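Local structure of SusD homolog (Bacteroides thetaiotaomicron VPI-5482, 3FDH) at residues G39-Y44 / L462-G467; E66-P69 / S73-N76; N88-I93 / A130-A135; N275-N280 / G397-D402; N367-I372 / S388-E393. The protein probably binds glycans at the bacterial outer membrane and hands them to a partner transporter, as in other members of the SusD/RagB family. All coordinates share one frame; numbering follows the deposited sequence.

Contact 1: residues G39-Y44 / L462-G467; sequences GDINTY and LRYPYG
The Tyr464 ring is met at its edge by Ile41, whose CD1 lies near the ring plane and whose CA is in it, while Phe75 stacks on the ring and Phe126 joins it edge-to-face. In the mostly helical SusD fold this fastens the first turn of helix 40-48 to the loop between helices 456-459 and 468-473, bringing together parts of the chain more than 400 residues apart. All three touching residues are buried. Packing is tightest where Ile41 CD1 sits 3.3 Å from Tyr464 CE2. That methyl reaches the ring because the isoleucine chain folds at its second torsion (chi2 -56°), turning CD1 to the CD2-CE2 edge. CG2, the other branch, is farther off, 3.9 Å from Tyr464 CE2. Tyr464 itself points at the helix, its CG set opposite the carbonyl carbon (chi1 -73°), so that the ring extends lengthwise from loop to helix. At its tip the hydroxyl gives its proton to the backbone: Tyr464 OH donates to Ile41 O at 2.8 Å, in the carbonyl plane and on a lone pair, with a C=O...donor angle of 137°. A buried tyrosine hydroxyl and a helix carbonyl are thus paired. Tyr44, one turn farther along the helix, contributes its base; its own hydroxyl is held by Glu68. From that base, Tyr44 CB comes 4.0 Å from Tyr464 OH.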
# COMPACT_ATOMS: atom_id res chain seq x y z
N GLY A 39 -8.21 -0.62 -2.21
CA GLY A 39 -9.61 -0.57 -1.76
C GLY A 39 -9.72 -0.34 -0.27
O GLY A 39 -8.93 0.38 0.32
N ASP A 40 -10.63 -1.05 0.38
CA ASP A 40 -10.85 -0.86 1.82
C ASP A 40 -9.62 -1.12 2.65
O ASP A 40 -9.43 -0.48 3.64
CB ASP A 40 -11.94 -1.79 2.36
CG ASP A 40 -13.34 -1.52 1.79
OD1 ASP A 40 -13.58 -0.43 1.26
OD2 ASP A 40 -14.19 -2.45 1.87
N ILE A 41 -8.77 -2.06 2.25
CA ILE A 41 -7.56 -2.35 3.04
C ILE A 41 -6.76 -1.06 3.20
O ILE A 41 -6.32 -0.70 4.30
CB ILE A 41 -6.66 -3.42 2.38
CG1 ILE A 41 -7.37 -4.78 2.35
CG2 ILE A 41 -5.35 -3.59 3.14
CD1 ILE A 41 -7.81 -5.25 3.67
N ASN A 42 -6.65 -0.33 2.09
CA ASN A 42 -5.87 0.92 1.99
C ASN A 42 -6.59 2.05 2.70
O ASN A 42 -5.98 2.91 3.36
CB ASN A 42 -5.63 1.33 0.54
CG ASN A 42 -4.79 2.61 0.39
OD1 ASN A 42 -3.57 2.58 0.64
ND2 ASN A 42 -5.40 3.71 -0.13
N THR A 43 -7.91 2.03 2.56
CA THR A 43 -8.75 3.05 3.16
C THR A 43 -8.59 3.09 4.68
O THR A 43 -8.36 4.15 5.30
CB THR A 43 -10.21 2.89 2.68
OG1 THR A 43 -10.21 3.13 1.24
CG2 THR A 43 -11.15 3.90 3.43
N TYR A 44 -8.70 1.91 5.28
CA TYR A 44 -8.59 1.77 6.73
C TYR A 44 -7.16 1.97 7.19
O TYR A 44 -6.90 2.63 8.21
CB TYR A 44 -9.20 0.46 7.22
CG TYR A 44 -10.71 0.45 7.21
CD1 TYR A 44 -11.43 0.43 6.00
CD2 TYR A 44 -11.43 0.44 8.39
CE1 TYR A 44 -12.84 0.40 6.00
CE2 TYR A 44 -12.84 0.43 8.41
CZ TYR A 44 -13.54 0.40 7.22
OH TYR A 44 -14.92 0.37 7.27
N LEU A 462 -3.36 -4.55 15.27
CA LEU A 462 -2.12 -5.23 14.85
C LEU A 462 -2.34 -6.03 13.58
O LEU A 462 -1.41 -6.56 12.98
CB LEU A 462 -1.65 -6.18 15.94
CG LEU A 462 -1.40 -5.55 17.29
CD1 LEU A 462 -1.02 -6.59 18.32
CD2 LEU A 462 -0.29 -4.62 17.19
N ARG A 463 -3.62 -6.10 13.22
CA ARG A 463 -4.06 -6.88 12.06
C ARG A 463 -5.51 -6.56 11.76
O ARG A 463 -6.15 -5.85 12.54
CB ARG A 463 -3.96 -8.38 12.38
CG ARG A 463 -4.82 -8.85 13.52
CD ARG A 463 -4.18 -10.06 14.21
NE ARG A 463 -4.17 -11.26 13.38
CZ ARG A 463 -3.39 -12.32 13.58
NH1 ARG A 463 -2.49 -12.33 14.56
NH2 ARG A 463 -3.51 -13.36 12.77
N TYR A 464 -6.01 -7.14 10.66
CA TYR A 464 -7.43 -6.99 10.26
C TYR A 464 -8.17 -8.25 10.68
O TYR A 464 -7.62 -9.36 10.58
CB TYR A 464 -7.60 -6.85 8.76
CG TYR A 464 -7.15 -5.47 8.27
CD1 TYR A 464 -6.34 -4.71 9.06
CD2 TYR A 464 -7.52 -5.01 7.03
CE1 TYR A 464 -5.90 -3.46 8.60
CE2 TYR A 464 -7.10 -3.81 6.60
CZ TYR A 464 -6.31 -3.04 7.37
OH TYR A 464 -5.92 -1.82 6.81
N PRO A 465 -9.45 -8.10 11.09
CA PRO A 465 -10.19 -9.30 11.44
C PRO A 465 -10.61 -10.15 10.24
O PRO A 465 -10.88 -9.64 9.14
CB PRO A 465 -11.44 -8.73 12.14
CG PRO A 465 -11.61 -7.36 11.55
CD PRO A 465 -10.22 -6.87 11.40
N TYR A 466 -10.66 -11.45 10.47
CA TYR A 466 -11.11 -12.40 9.43
C TYR A 466 -12.53 -12.09 8.97
O TYR A 466 -13.40 -11.63 9.75
CB TYR A 466 -11.06 -13.85 9.93
CG TYR A 466 -9.69 -14.35 10.36
CD1 TYR A 466 -8.69 -14.59 9.43
CD2 TYR A 466 -9.40 -14.59 11.70
CE1 TYR A 466 -7.41 -15.03 9.82
CE2 TYR A 466 -8.13 -15.05 12.11
CZ TYR A 466 -7.16 -15.29 11.16
OH TYR A 466 -5.92 -15.73 11.56
N GLY A 467 -12.78 -12.40 7.71
CA GLY A 467 -14.08 -12.15 7.09
C GLY A 467 -15.12 -13.07 7.64
O GLY A 467 -14.88 -14.24 7.86

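Contact 2: residues E66-P69 / S73-N76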
# COMPACT_ATOMS: atom_id res chain seq x y z
N GLU A 66 -14.11 2.19 17.78
CA GLU A 66 -15.32 1.63 18.39
C GLU A 66 -15.91 0.51 17.53
O GLU A 66 -16.62 0.75 16.56
CB GLU A 66 -16.32 2.76 18.72
CG GLU A 66 -15.63 3.84 19.62
CD GLU A 66 -16.45 5.13 19.91
OE1 GLU A 66 -17.60 5.27 19.43
OE2 GLU A 66 -15.90 6.01 20.64
N ASN A 67 -15.60 -0.73 17.92
CA ASN A 67 -16.11 -1.94 17.25
C ASN A 67 -15.58 -2.24 15.87
O ASN A 67 -15.20 -3.37 15.54
CB ASN A 67 -17.61 -1.81 17.11
CG ASN A 67 -18.31 -1.78 18.46
OD1 ASN A 67 -17.89 -2.44 19.39
ND2 ASN A 67 -19.37 -0.99 18.57
N GLU A 68 -15.59 -1.20 15.05
CA GLU A 68 -15.26 -1.33 13.64
C GLU A 68 -13.94 -2.07 13.33
O GLU A 68 -13.89 -2.90 12.43
CB GLU A 68 -15.24 0.06 12.98
CG GLU A 68 -15.11 0.08 11.46
CD GLU A 68 -16.35 -0.36 10.72
OE1 GLU A 68 -17.41 -0.54 11.35
OE2 GLU A 68 -16.27 -0.49 9.47
N PRO A 69 -12.87 -1.77 14.06
CA PRO A 69 -11.62 -2.42 13.69
C PRO A 69 -11.50 -3.88 13.99
O PRO A 69 -10.59 -4.53 13.46
CB PRO A 69 -10.55 -1.64 14.46
CG PRO A 69 -11.24 -0.38 14.97
CD PRO A 69 -12.69 -0.68 15.04
N SER A 73 -17.17 -8.26 10.03
CA SER A 73 -17.87 -7.70 8.86
C SER A 73 -17.08 -6.70 8.11
O SER A 73 -17.27 -6.50 6.92
CB SER A 73 -19.10 -6.91 9.28
OG SER A 73 -19.99 -7.74 9.93
N THR A 74 -16.19 -6.06 8.84
CA THR A 74 -15.52 -4.89 8.33
C THR A 74 -14.76 -5.10 7.05
O THR A 74 -14.84 -4.26 6.13
CB THR A 74 -14.63 -4.30 9.39
OG1 THR A 74 -15.44 -4.02 10.54
CG2 THR A 74 -13.97 -3.08 8.92
N PHE A 75 -13.99 -6.17 7.00
CA PHE A 75 -13.16 -6.45 5.81
C PHE A 75 -13.63 -7.65 5.07
O PHE A 75 -12.88 -8.25 4.32
CB PHE A 75 -11.70 -6.60 6.19
CG PHE A 75 -11.13 -5.34 6.81
CD1 PHE A 75 -10.93 -4.24 6.02
CD2 PHE A 75 -10.89 -5.24 8.19
CE1 PHE A 75 -10.47 -3.07 6.54
CE2 PHE A 75 -10.44 -4.05 8.74
CZ PHE A 75 -10.23 -2.96 7.91
N ASN A 76 -14.89 -8.01 5.27
CA ASN A 76 -15.43 -9.20 4.59
C ASN A 76 -15.35 -9.11 3.08
O ASN A 76 -14.94 -10.04 2.39
CB ASN A 76 -16.87 -9.48 4.98
CG ASN A 76 -17.28 -10.90 4.61
OD1 ASN A 76 -16.56 -11.85 4.90
ND2 ASN A 76 -18.42 -11.04 3.94
O HOH W 1 -18.12 -3.45 10.53
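Thr74 OG1 is gripped from two directions: it donates to Glu68 O at 2.7 Å, and water 1 donates to Thr74 OG1, also at 2.7 Å. The first bond lies in the carbonyl plane on a lone pair, with a C=O...donor angle of 141°. The same water gives its other proton to Glu68 OE1 at 3.1 Å, so that backbone carbonyl, hydroxyl, water and carboxylate close a small polar ring around one glutamate. Glu68 reaches the water by curling: CG runs opposite the backbone N (chi1 -171°) and the chain then bends at chi2, 72°, which swings the carboxylate back over Thr74. Its second oxygen rests against the methyl, Glu68 OE2 lying 3.5 Å from Thr74 CG2, and takes hydrogen bonds from Gln58 and from the hydroxyl of Tyr44. The methyl also covers the Phe75 ring, with Thr74 CG2 3.6 Å above one face and offset toward the rim. Both segments belong to the loop linking helices 57-63 and 76-95. Thr74 is the second residue of a type I beta turn, Ser73 to Asn76, that leads into the second of these helices, with Phe75 as its N-cap. A valine here would probably keep the methyl contacts but leave Glu68 O without its hydroxyl donor and water 1 without one of its acceptors. Donors at both oxygens would probably favour the ionised form of Glu68: water 1 at OE1, Gln58 and Tyr44 at OE2.

Contact 3: residues N88-I93 / A130-A135; sequences NARIII and APCSQA
Arg90 and Cys132 make the close part of this contact; toward Ser133 it thins to solvent. Arg90 NH1 donates to Cys132 O at 2.9 Å with an N-H...acceptor angle of 157°, the oxygen lying near the guanidinium plane at its edge. A second, weak bond runs from Arg90 NH2 to the same oxygen at 3.4 Å, and Arg90 NH2 stands 3.7 Å from Cys132 SG. Arg90 NH1 also comes close to Ala135 O, but at a poor angle for bonding. The arginine spans the gap stretched out, extended from CG to NE, and Tyr164 of helix 154-171 takes the NE proton. Cys132 O also accepts from Ala135 N, at 3.1 Å and from the opposite face of its plane, closing the turn that follows the short, weakly bonded strand 130-131 in this SusD-family chain; Arg90 thus ties helix 76-95 to that turn, and Tyr83 of the same helix bonds Pro131 O just before it. A leucine in place of Arg90 would probably leave Cys132 O without its donor from the helix and the Tyr164 hydroxyl without this mate. On the loose side, Ser133 is exposed, its CB directed away from the helix and its N 4.5 Å from Arg90 NH2.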
# COMPACT_ATOMS: atom_id res chain seq x y z
N ASN A 88 -8.68 -16.88 -9.19
CA ASN A 88 -8.65 -16.61 -10.63
C ASN A 88 -7.23 -16.75 -11.16
O ASN A 88 -7.00 -17.33 -12.22
CB ASN A 88 -9.21 -15.20 -10.95
CG ASN A 88 -10.71 -15.12 -10.82
OD1 ASN A 88 -11.40 -16.15 -10.88
ND2 ASN A 88 -11.24 -13.90 -10.67
N ALA A 89 -6.27 -16.23 -10.40
CA ALA A 89 -4.84 -16.32 -10.79
C ALA A 89 -4.42 -17.78 -10.91
O ALA A 89 -3.70 -18.19 -11.82
CB ALA A 89 -3.93 -15.60 -9.77
N ARG A 90 -4.95 -18.57 -10.00
CA ARG A 90 -4.62 -19.98 -9.94
C ARG A 90 -5.25 -20.73 -11.09
O ARG A 90 -4.69 -21.71 -11.58
CB ARG A 90 -5.00 -20.59 -8.60
CG ARG A 90 -4.02 -20.18 -7.52
CD ARG A 90 -4.48 -20.62 -6.16
NE ARG A 90 -3.42 -20.50 -5.16
CZ ARG A 90 -3.59 -20.66 -3.85
NH1 ARG A 90 -4.80 -20.90 -3.36
NH2 ARG A 90 -2.56 -20.59 -3.04
N ILE A 91 -6.40 -20.24 -11.53
CA ILE A 91 -7.08 -20.84 -12.69
C ILE A 91 -6.21 -20.59 -13.92
O ILE A 91 -6.00 -21.47 -14.74
CB ILE A 91 -8.52 -20.30 -12.88
CG1 ILE A 91 -9.44 -20.89 -11.80
CG2 ILE A 91 -9.05 -20.65 -14.25
CD1 ILE A 91 -10.80 -20.19 -11.67
N ILE A 92 -5.65 -19.39 -14.01
CA ILE A 92 -4.78 -19.05 -15.13
C ILE A 92 -3.57 -19.98 -15.13
O ILE A 92 -3.15 -20.53 -16.15
CB ILE A 92 -4.26 -17.61 -15.04
CG1 ILE A 92 -5.40 -16.59 -15.21
CG2 ILE A 92 -3.18 -17.41 -16.08
CD1 ILE A 92 -5.00 -15.09 -14.96
N ILE A 93 -3.04 -20.18 -13.93
CA ILE A 93 -1.79 -20.94 -13.78
C ILE A 93 -2.03 -22.35 -14.24
O ILE A 93 -1.21 -22.94 -14.93
CB ILE A 93 -1.26 -20.90 -12.33
CG1 ILE A 93 -0.89 -19.45 -11.95
CG2 ILE A 93 -0.09 -21.88 -12.21
CD1 ILE A 93 -0.50 -19.25 -10.52
N ALA A 130 -4.03 -18.09 7.91
CA ALA A 130 -5.25 -18.06 7.11
C ALA A 130 -5.26 -19.14 6.03
O ALA A 130 -4.20 -19.67 5.68
CB ALA A 130 -5.35 -16.62 6.43
N PRO A 131 -6.45 -19.51 5.53
CA PRO A 131 -6.47 -20.50 4.46
C PRO A 131 -5.73 -19.99 3.26
O PRO A 131 -5.74 -18.79 2.98
CB PRO A 131 -7.96 -20.68 4.15
CG PRO A 131 -8.69 -20.26 5.43
CD PRO A 131 -7.80 -19.22 6.07
N CYS A 132 -5.04 -20.89 2.58
CA CYS A 132 -4.33 -20.52 1.35
C CYS A 132 -4.08 -21.72 0.44
O CYS A 132 -4.66 -21.86 -0.62
CB CYS A 132 -3.01 -19.84 1.73
SG CYS A 132 -2.11 -19.16 0.32
N SER A 133 -3.21 -22.59 0.92
CA SER A 133 -2.85 -23.80 0.17
C SER A 133 -4.05 -24.66 -0.18
O SER A 133 -4.05 -25.36 -1.19
CB SER A 133 -1.85 -24.64 0.98
OG SER A 133 -2.45 -25.29 2.11
N GLN A 134 -5.09 -24.56 0.63
CA GLN A 134 -6.30 -25.37 0.43
C GLN A 134 -7.48 -24.56 -0.05
O GLN A 134 -8.51 -25.10 -0.40
CB GLN A 134 -6.65 -26.17 1.68
CG GLN A 134 -5.57 -27.19 1.98
CD GLN A 134 -5.92 -28.14 3.10
OE1 GLN A 134 -6.98 -28.03 3.73
NE2 GLN A 134 -5.02 -29.09 3.37
N ALA A 135 -7.33 -23.25 -0.06
CA ALA A 135 -8.38 -22.37 -0.57
C ALA A 135 -8.13 -22.23 -2.05
O ALA A 135 -6.99 -22.06 -2.48
CB ALA A 135 -8.32 -21.01 0.12

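Contact 4: residues N275-N280 / G397-D402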
# COMPACT_ATOMS: atom_id res chain seq x y z
N ASN A 275 9.27 21.23 7.23
CA ASN A 275 9.01 22.18 6.19
C ASN A 275 9.03 21.42 4.87
O ASN A 275 9.56 21.85 3.88
CB ASN A 275 10.01 23.31 6.16
CG ASN A 275 9.59 24.44 5.26
OD1 ASN A 275 8.40 24.64 5.00
ND2 ASN A 275 10.56 25.21 4.77
N ASP A 276 8.45 20.25 4.91
CA ASP A 276 8.31 19.40 3.72
C ASP A 276 7.51 20.21 2.65
O ASP A 276 6.58 20.93 2.97
CB ASP A 276 7.66 18.07 4.14
CG ASP A 276 7.43 17.11 2.99
OD1 ASP A 276 6.64 17.43 2.07
OD2 ASP A 276 8.01 16.00 3.03
N PRO A 277 7.93 20.16 1.38
CA PRO A 277 7.20 20.90 0.35
C PRO A 277 5.68 20.67 0.33
O PRO A 277 4.92 21.54 -0.07
CB PRO A 277 7.78 20.35 -0.95
CG PRO A 277 9.09 19.72 -0.57
CD PRO A 277 9.02 19.33 0.84
N ARG A 278 5.25 19.49 0.73
CA ARG A 278 3.83 19.12 0.70
C ARG A 278 3.03 19.82 1.80
O ARG A 278 1.80 19.88 1.76
CB ARG A 278 3.67 17.60 0.84
CG ARG A 278 4.21 16.84 -0.38
CD ARG A 278 4.34 15.33 -0.05
NE ARG A 278 5.57 15.08 0.71
CZ ARG A 278 6.51 14.17 0.42
NH1 ARG A 278 6.33 13.27 -0.54
NH2 ARG A 278 7.60 14.13 1.16
N ALA A 279 3.73 20.34 2.79
CA ALA A 279 3.10 21.08 3.89
C ALA A 279 2.27 22.27 3.38
O ALA A 279 1.23 22.63 3.94
CB ALA A 279 4.15 21.59 4.92
N ASN A 280 2.76 22.90 2.31
CA ASN A 280 2.15 24.09 1.81
C ASN A 280 1.38 23.85 0.55
O ASN A 280 0.89 24.78 -0.07
CB ASN A 280 3.24 25.08 1.46
CG ASN A 280 2.72 26.47 1.33
OD1 ASN A 280 1.80 26.87 2.06
ND2 ASN A 280 3.27 27.22 0.39
N GLY A 397 15.15 17.92 -4.91
CA GLY A 397 16.57 17.62 -4.63
C GLY A 397 17.17 18.61 -3.66
O GLY A 397 17.94 18.24 -2.76
N LYS A 398 16.79 19.87 -3.83
CA LYS A 398 17.30 20.95 -2.99
C LYS A 398 16.75 20.85 -1.59
O LYS A 398 17.41 21.19 -0.60
CB LYS A 398 16.95 22.32 -3.57
CG LYS A 398 17.27 23.46 -2.61
CD LYS A 398 17.11 24.81 -3.25
CE LYS A 398 17.21 25.92 -2.20
NZ LYS A 398 18.47 25.85 -1.41
N TYR A 399 15.51 20.37 -1.53
CA TYR A 399 14.84 20.19 -0.25
C TYR A 399 15.55 19.06 0.48
O TYR A 399 15.79 19.10 1.70
CB TYR A 399 13.35 19.85 -0.44
CG TYR A 399 12.82 19.24 0.79
CD1 TYR A 399 12.59 20.01 1.90
CD2 TYR A 399 12.56 17.87 0.86
CE1 TYR A 399 12.11 19.44 3.05
CE2 TYR A 399 12.11 17.32 2.00
CZ TYR A 399 11.89 18.11 3.09
OH TYR A 399 11.41 17.56 4.26
N PHE A 400 15.90 18.04 -0.28
CA PHE A 400 16.63 16.93 0.34
C PHE A 400 17.96 17.43 0.96
O PHE A 400 18.31 17.09 2.08
CB PHE A 400 16.98 15.83 -0.66
CG PHE A 400 17.87 14.78 -0.05
CD1 PHE A 400 17.33 13.71 0.62
CD2 PHE A 400 19.26 14.92 -0.08
CE1 PHE A 400 18.13 12.76 1.24
CE2 PHE A 400 20.08 13.94 0.53
CZ PHE A 400 19.50 12.87 1.18
N ASP A 401 18.67 18.21 0.16
CA ASP A 401 20.01 18.76 0.51
C ASP A 401 19.91 19.72 1.68
O ASP A 401 20.75 19.75 2.58
CB ASP A 401 20.60 19.53 -0.66
CG ASP A 401 21.03 18.65 -1.84
OD1 ASP A 401 21.16 17.41 -1.71
OD2 ASP A 401 21.24 19.23 -2.93
N ASP A 402 18.83 20.48 1.68
CA ASP A 402 18.67 21.56 2.65
C ASP A 402 18.15 21.09 3.99
O ASP A 402 18.45 21.68 5.01
CB ASP A 402 17.74 22.67 2.11
CG ASP A 402 18.43 23.63 1.13
OD1 ASP A 402 19.64 23.50 0.93
OD2 ASP A 402 17.74 24.52 0.57
O HOH W 2 10.31 15.13 4.19
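Tyr399 of helix 393-410 lays its ring against Asn275, Asp276 and Pro277, where a Schellman motif with Asn275 as C-prime residue ends helix 265-274 and an Asx turn at Asp276 follows. From CB the side chain heads for this corner, a trans first torsion (chi1 161°) turning CG away from the backbone N. Tyr399 CG meets the proline ring, 4.0 Å from Pro277 CG. Over the middle of the ring sits Pro277 CD, in a CH-pi contact 3.6 Å from the Tyr399 centroid and 2° off the ring normal. Farther out, Tyr399 CE1 passes Asn275 O at 3.6 Å. At the tip, Tyr399 OH lies 3.6 Å from Asp276 CA and gives its proton to water 2, which sits in the ring plane and in turn donates to Asp276 OD2, bridging the two segments. The aspartate is held firmly by Arg278, whose NE and NH2 take one carboxylate oxygen each, side-on. This salt bridge would tend to keep the carboxylate ionised and to fix its rotation. The Asx turn is closed by the Arg278 backbone: Arg278 N donates to Asp276 OD1 at 2.8 Å, on the anti lone pair.

Contact 5: residues N367-I372 / S388-E393; sequences NAENSI and SEVITE
Hydrogen bonding across this contact rests on one carboxylate oxygen: Ile391 N donates to Glu369 OE1 at 2.7 Å, nearly straight at 174°. The amide approaches from above the carboxylate plane, 56° out of it. Charge pairing comes from outside the two segments, where Arg281 NE forms a salt bridge with the same Glu369 OE1. One oxygen therefore serves a backbone amide and an arginine together, an arrangement that would favour the ionised form of a buried glutamate and limit the turning of its carboxylate. Apolar and van der Waals contacts fill in around these bonds. Glu369 leaves the helix with CG trans to N and then bends at chi2 (62°), which carries CD against Val390 with Glu369 CD 3.6 Å from Val390 CG1. The valine side chain runs roughly at right angles to that of the glutamate, and its two methyls both face Glu369 OE2. Ile391 wraps the other oxygen, its CG1 3.4 Å from Glu369 OE1, while Glu369 CG passes 3.5 Å from Ile391 O. The glutamate is thus flanked by Val390 and Ile391, and Val390 is the more exposed of the two. Next in the chain, Thr392 is the N-cap of helix 393-410, its OG1 making a weak bond to Thr394 N. The arrangement is that of an inter-helix linker in a mostly helical protein of the TPR clan, in which a buried glutamate on helix 354-379 binds the extended peptide just before the next helix begins.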
# COMPACT_ATOMS: atom_id res chain seq x y z
N ASN A 367 5.87 11.97 -7.23
CA ASN A 367 4.64 11.19 -7.34
C ASN A 367 3.51 11.96 -6.65
O ASN A 367 2.38 11.96 -7.08
CB ASN A 367 4.81 9.81 -6.70
CG ASN A 367 3.54 9.01 -6.69
OD1 ASN A 367 2.98 8.69 -7.75
ND2 ASN A 367 3.06 8.69 -5.49
N ALA A 368 3.89 12.61 -5.55
CA ALA A 368 2.96 13.43 -4.78
C ALA A 368 2.47 14.59 -5.62
O ALA A 368 1.29 14.90 -5.67
CB ALA A 368 3.66 13.97 -3.52
N GLU A 369 3.41 15.22 -6.31
CA GLU A 369 3.10 16.33 -7.17
C GLU A 369 2.21 15.87 -8.32
O GLU A 369 1.31 16.59 -8.74
CB GLU A 369 4.36 16.97 -7.72
CG GLU A 369 4.10 18.09 -8.72
CD GLU A 369 3.33 19.28 -8.11
OE1 GLU A 369 3.77 19.84 -7.08
OE2 GLU A 369 2.31 19.68 -8.68
N ASN A 370 2.47 14.68 -8.82
CA ASN A 370 1.64 14.14 -9.90
C ASN A 370 0.19 14.10 -9.43
O ASN A 370 -0.71 14.57 -10.10
CB ASN A 370 2.09 12.74 -10.32
CG ASN A 370 1.42 12.27 -11.60
OD1 ASN A 370 1.49 12.92 -12.65
ND2 ASN A 370 0.75 11.13 -11.52
N SER A 371 -0.03 13.52 -8.25
CA SER A 371 -1.39 13.42 -7.76
C SER A 371 -2.03 14.73 -7.36
O SER A 371 -3.23 14.95 -7.56
CB SER A 371 -1.42 12.48 -6.56
OG SER A 371 -0.98 11.23 -7.00
N ILE A 372 -1.21 15.60 -6.79
CA ILE A 372 -1.69 16.91 -6.35
C ILE A 372 -2.19 17.68 -7.57
O ILE A 372 -3.27 18.23 -7.53
CB ILE A 372 -0.62 17.68 -5.58
CG1 ILE A 372 -0.40 16.95 -4.25
CG2 ILE A 372 -1.07 19.19 -5.41
CD1 ILE A 372 0.80 17.46 -3.47
N SER A 388 1.90 28.35 -3.94
CA SER A 388 2.93 27.32 -3.88
C SER A 388 3.40 26.95 -5.27
O SER A 388 2.65 26.98 -6.25
CB SER A 388 2.48 26.08 -3.13
OG SER A 388 1.34 25.49 -3.73
N GLU A 389 4.69 26.62 -5.34
CA GLU A 389 5.32 26.22 -6.59
C GLU A 389 5.19 24.74 -6.83
O GLU A 389 5.22 23.94 -5.91
CB GLU A 389 6.80 26.55 -6.55
CG GLU A 389 7.14 28.01 -6.34
CD GLU A 389 7.14 28.79 -7.62
OE1 GLU A 389 6.79 28.21 -8.68
OE2 GLU A 389 7.49 29.99 -7.57
N VAL A 390 5.10 24.37 -8.09
CA VAL A 390 5.04 22.96 -8.45
C VAL A 390 6.32 22.26 -7.96
O VAL A 390 7.38 22.79 -8.05
CB VAL A 390 4.88 22.78 -9.97
CG1 VAL A 390 5.18 21.38 -10.41
CG2 VAL A 390 3.46 23.21 -10.40
N ILE A 391 6.19 21.07 -7.39
CA ILE A 391 7.37 20.33 -6.94
C ILE A 391 8.06 19.71 -8.17
O ILE A 391 7.44 18.99 -8.96
CB ILE A 391 6.98 19.22 -5.92
CG1 ILE A 391 6.28 19.90 -4.75
CG2 ILE A 391 8.22 18.42 -5.49
CD1 ILE A 391 5.58 19.00 -3.87
N THR A 392 9.34 20.05 -8.35
CA THR A 392 10.12 19.51 -9.44
C THR A 392 11.30 18.67 -9.00
O THR A 392 11.63 18.56 -7.83
CB THR A 392 10.69 20.61 -10.27
OG1 THR A 392 11.61 21.35 -9.45
CG2 THR A 392 9.60 21.50 -10.78
N GLU A 393 11.99 18.09 -9.96
CA GLU A 393 13.15 17.24 -9.61
C GLU A 393 14.19 18.12 -8.92
O GLU A 393 14.82 17.72 -7.96
CB GLU A 393 13.71 16.56 -10.86
CG GLU A 393 14.81 15.59 -10.60
CD GLU A 393 15.49 15.15 -11.91
OE1 GLU A 393 14.95 15.48 -13.00
OE2 GLU A 393 16.56 14.50 -11.86

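How the contacts relate
Contacts 1 and 5 are buried, contacts 2, 3 and 4 only partly so. Contacts 1 and 2 form one neighbourhood, their centres about 8 Å apart, joined by the Tyr44-Glu68 pair and the stacked rings of Tyr464 and Phe75. Contacts 4 and 5 form another, about 11 Å between centres, both involving helix 393-410 or its approach and meeting where Pro277 packs on Ile391. Contacts 1 and 5 lie on opposite sides of the chain's centre. Contact 3 lies farther off, meeting contact 1 lightly where Tyr466 packs on Ala130. Hydroxyls serve contacts 1 and 2, an arginine contact 3; contact 4 sets proline on a tyrosine face beside a water-bridged aspartate, contact 5 uses a glutamate, and arginines pair with both acids.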